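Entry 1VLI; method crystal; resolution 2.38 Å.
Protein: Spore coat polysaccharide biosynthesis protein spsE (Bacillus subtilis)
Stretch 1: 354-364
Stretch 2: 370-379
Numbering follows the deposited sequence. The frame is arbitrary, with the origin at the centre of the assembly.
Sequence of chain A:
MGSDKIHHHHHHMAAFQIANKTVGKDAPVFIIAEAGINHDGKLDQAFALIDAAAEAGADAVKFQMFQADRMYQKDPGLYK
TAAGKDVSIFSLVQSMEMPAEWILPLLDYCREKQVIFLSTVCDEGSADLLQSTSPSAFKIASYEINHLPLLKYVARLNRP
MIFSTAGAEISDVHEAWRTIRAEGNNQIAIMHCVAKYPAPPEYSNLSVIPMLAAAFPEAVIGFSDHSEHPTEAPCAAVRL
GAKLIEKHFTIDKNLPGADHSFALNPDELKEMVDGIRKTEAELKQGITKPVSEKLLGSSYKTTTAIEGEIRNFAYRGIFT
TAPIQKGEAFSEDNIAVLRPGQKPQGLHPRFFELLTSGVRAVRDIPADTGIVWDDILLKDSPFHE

Stretch 1, residues 354-364: LLTSGVRAVRD
Stretch 2, residues 370-379: GIVWDDILLK

How do the two backbones meet? Stretch 1 leaves a helix at its start, turns through Gly-358 (phi/psi 103/18) and runs on extended from Val-359 to Ala-361. In stretch 2, residues 373-375 have helical phi/psi, and Ile-376 N and Leu-377 N both hydrogen-bond to Trp-373 O. Val-362 and Ile-376 set the register, CA to CA 5.4 Å, and Val-362 N donates a nearly straight hydrogen bond to Asp-375 O at 2.9 Å.

Why does Arg-363 reach stretch 2? Its CB points sideways, but chi1 p (55°) followed by t, t and chi4 175° carries the guanidinium to Asp-375. There Arg-363 NE donates to Asp-375 OD1 at 2.7 Å, in a salt bridge with OD1 near the guanidinium plane; Arg-363 NH2 adds a weak bond to the same oxygen at 3.1 Å. Asp-374 CB lies over one face of the guanidinium, 3.4 Å from Arg-363 NH2. Asp-375, chi1 m (-64°), leaves OD2 to accept a weak bond from Val-372 N at 3.2 Å.

What fills the apolar side? The CA-to-CB bond of Leu-355 points toward stretch 2, and its m,t rotamer brings CD2 to 3.9 Å from Ile-376 CD1. Ile-376 has CB directed away, yet chi1 43° and chi2 -145° still permit this contact. Val-362, chi1 m, packs against backbone instead: CG1 lies 3.5 Å from Ile-376 O, CG2 3.5 Å from Leu-377 O.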

# COMPACT_ATOMS: atom_id res chain seq x y z
N LEU A 354 -13.92 10.34 17.56
CA LEU A 354 -14.60 11.46 18.21
C LEU A 354 -16.09 11.51 17.85
O LEU A 354 -16.95 11.57 18.74
CB LEU A 354 -13.93 12.76 17.79
CG LEU A 354 -14.39 14.08 18.39
CD1 LEU A 354 -13.98 14.13 19.84
CD2 LEU A 354 -13.71 15.21 17.63
N LEU A 355 -16.40 11.48 16.56
CA LEU A 355 -17.80 11.56 16.16
C LEU A 355 -18.61 10.35 16.65
O LEU A 355 -19.67 10.52 17.16
CB LEU A 355 -17.91 11.70 14.64
CG LEU A 355 -17.32 12.89 13.89
CD1 LEU A 355 -17.86 12.85 12.47
CD2 LEU A 355 -17.70 14.23 14.58
N THR A 356 -18.09 9.13 16.51
CA THR A 356 -18.81 7.93 16.97
C THR A 356 -18.82 7.74 18.49
O THR A 356 -19.39 6.77 18.97
CB THR A 356 -18.29 6.66 16.28
OG1 THR A 356 -16.88 6.53 16.51
CG2 THR A 356 -18.40 6.82 14.77
N SER A 357 -18.25 8.67 19.24
CA SER A 357 -18.28 8.60 20.70
C SER A 357 -19.48 9.37 21.29
O SER A 357 -19.42 9.84 22.43
CB SER A 357 -16.97 9.12 21.28
OG SER A 357 -16.98 10.54 21.33
N GLY A 358 -20.55 9.49 20.50
CA GLY A 358 -21.78 10.09 20.97
C GLY A 358 -22.05 11.50 20.50
O GLY A 358 -22.86 12.22 21.08
N VAL A 359 -21.35 11.93 19.46
CA VAL A 359 -21.61 13.24 18.89
C VAL A 359 -22.86 13.12 18.01
O VAL A 359 -23.14 12.03 17.52
CB VAL A 359 -20.39 13.70 18.09
CG1 VAL A 359 -20.69 14.95 17.33
CG2 VAL A 359 -19.24 13.91 19.04
N ARG A 360 -23.60 14.22 17.82
CA ARG A 360 -24.87 14.23 17.06
C ARG A 360 -24.89 15.24 15.90
O ARG A 360 -24.19 16.29 15.97
CB ARG A 360 -26.01 14.57 18.00
CG ARG A 360 -26.22 13.56 19.10
CD ARG A 360 -27.26 14.00 20.12
NE ARG A 360 -27.45 12.98 21.14
CZ ARG A 360 -28.38 12.02 21.08
NH1 ARG A 360 -29.20 11.95 20.04
NH2 ARG A 360 -28.49 11.13 22.06
N ALA A 361 -25.71 14.94 14.85
CA ALA A 361 -25.79 15.86 13.70
C ALA A 361 -26.51 17.17 14.08
O ALA A 361 -27.51 17.15 14.83
CB ALA A 361 -26.53 15.18 12.52
N VAL A 362 -26.03 18.30 13.57
CA VAL A 362 -26.79 19.55 13.80
C VAL A 362 -27.72 19.93 12.65
O VAL A 362 -28.46 20.90 12.74
CB VAL A 362 -25.91 20.74 14.24
CG1 VAL A 362 -25.08 20.35 15.44
CG2 VAL A 362 -25.05 21.27 13.10
N ARG A 363 -27.69 19.16 11.58
CA ARG A 363 -28.62 19.32 10.46
C ARG A 363 -28.69 18.00 9.70
O ARG A 363 -27.81 17.15 9.84
CB ARG A 363 -28.15 20.41 9.51
CG ARG A 363 -26.72 20.19 8.98
CD ARG A 363 -26.16 21.40 8.24
NE ARG A 363 -25.04 21.07 7.37
CZ ARG A 363 -24.45 21.95 6.56
NH1 ARG A 363 -24.90 23.20 6.52
NH2 ARG A 363 -23.42 21.59 5.79
N ASP A 364 -29.73 17.85 8.88
CA ASP A 364 -29.86 16.71 7.99
C ASP A 364 -28.65 16.56 7.07
O ASP A 364 -28.21 17.53 6.48
CB ASP A 364 -31.09 16.89 7.10
CG ASP A 364 -32.39 16.89 7.89
OD1 ASP A 364 -32.39 16.54 9.10
OD2 ASP A 364 -33.46 17.23 7.36
N GLY A 370 -19.81 13.50 1.92
CA GLY A 370 -18.74 13.68 2.86
C GLY A 370 -19.14 14.66 3.95
O GLY A 370 -19.67 15.75 3.66
N ILE A 371 -18.84 14.27 5.19
CA ILE A 371 -19.05 15.09 6.37
C ILE A 371 -18.19 16.33 6.32
O ILE A 371 -17.07 16.31 5.86
CB ILE A 371 -18.71 14.32 7.65
CG1 ILE A 371 -19.55 13.05 7.73
CG2 ILE A 371 -19.00 15.18 8.89
CD1 ILE A 371 -20.97 13.32 7.99
N VAL A 372 -18.72 17.39 6.88
CA VAL A 372 -18.23 18.73 6.74
C VAL A 372 -18.47 19.36 8.14
O VAL A 372 -19.22 18.80 8.94
CB VAL A 372 -19.05 19.39 5.61
CG1 VAL A 372 -20.00 20.44 6.11
CG2 VAL A 372 -18.18 19.81 4.43
N TRP A 373 -17.83 20.48 8.46
CA TRP A 373 -17.90 21.02 9.82
C TRP A 373 -19.27 21.55 10.15
O TRP A 373 -19.74 21.44 11.29
CB TRP A 373 -16.84 22.11 10.03
CG TRP A 373 -15.49 21.55 10.27
CD1 TRP A 373 -14.42 21.62 9.43
CD2 TRP A 373 -15.07 20.77 11.40
NE1 TRP A 373 -13.35 20.94 9.97
CE2 TRP A 373 -13.72 20.41 11.19
CE3 TRP A 373 -15.70 20.33 12.58
CZ2 TRP A 373 -12.98 19.67 12.11
CZ3 TRP A 373 -14.96 19.56 13.49
CH2 TRP A 373 -13.63 19.25 13.25
N ASP A 374 -19.93 22.10 9.14
CA ASP A 374 -21.25 22.64 9.33
C ASP A 374 -22.29 21.61 9.72
O ASP A 374 -23.37 21.98 10.17
CB ASP A 374 -21.67 23.36 8.07
CG ASP A 374 -21.12 24.77 7.99
OD1 ASP A 374 -20.42 25.24 8.92
OD2 ASP A 374 -21.34 25.50 7.00
N ASP A 375 -21.96 20.33 9.55
CA ASP A 375 -22.86 19.24 9.91
C ASP A 375 -22.77 18.98 11.41
O ASP A 375 -23.67 18.38 11.97
CB ASP A 375 -22.49 17.94 9.15
CG ASP A 375 -22.66 18.06 7.63
OD1 ASP A 375 -23.54 18.85 7.21
OD2 ASP A 375 -21.96 17.43 6.77
N ILE A 376 -21.69 19.43 12.04
CA ILE A 376 -21.45 19.13 13.47
C ILE A 376 -21.37 20.32 14.41
O ILE A 376 -21.55 20.15 15.62
CB ILE A 376 -20.22 18.19 13.68
CG1 ILE A 376 -19.05 18.59 12.81
CG2 ILE A 376 -20.56 16.74 13.32
CD1 ILE A 376 -18.28 17.39 12.36
N LEU A 377 -21.14 21.52 13.86
CA LEU A 377 -20.98 22.73 14.66
C LEU A 377 -22.22 23.63 14.68
O LEU A 377 -22.82 23.96 13.64
CB LEU A 377 -19.74 23.51 14.22
CG LEU A 377 -18.43 22.74 14.46
CD1 LEU A 377 -17.27 23.46 13.78
CD2 LEU A 377 -18.14 22.50 15.96
N LEU A 378 -22.61 24.00 15.90
CA LEU A 378 -23.85 24.72 16.13
C LEU A 378 -23.64 26.17 15.72
O LEU A 378 -22.68 26.79 16.14
CB LEU A 378 -24.27 24.62 17.60
CG LEU A 378 -25.70 25.05 17.91
CD1 LEU A 378 -26.57 23.81 17.97
CD2 LEU A 378 -25.81 25.85 19.22
N LYS A 379 -24.53 26.69 14.86
CA LYS A 379 -24.41 28.07 14.40
C LYS A 379 -25.67 28.91 14.64
O LYS A 379 -25.68 30.10 14.33
CB LYS A 379 -24.00 28.10 12.93
CG LYS A 379 -22.67 27.46 12.66
CD LYS A 379 -21.92 28.16 11.54
CE LYS A 379 -20.54 27.60 11.39
NZ LYS A 379 -19.74 28.46 10.50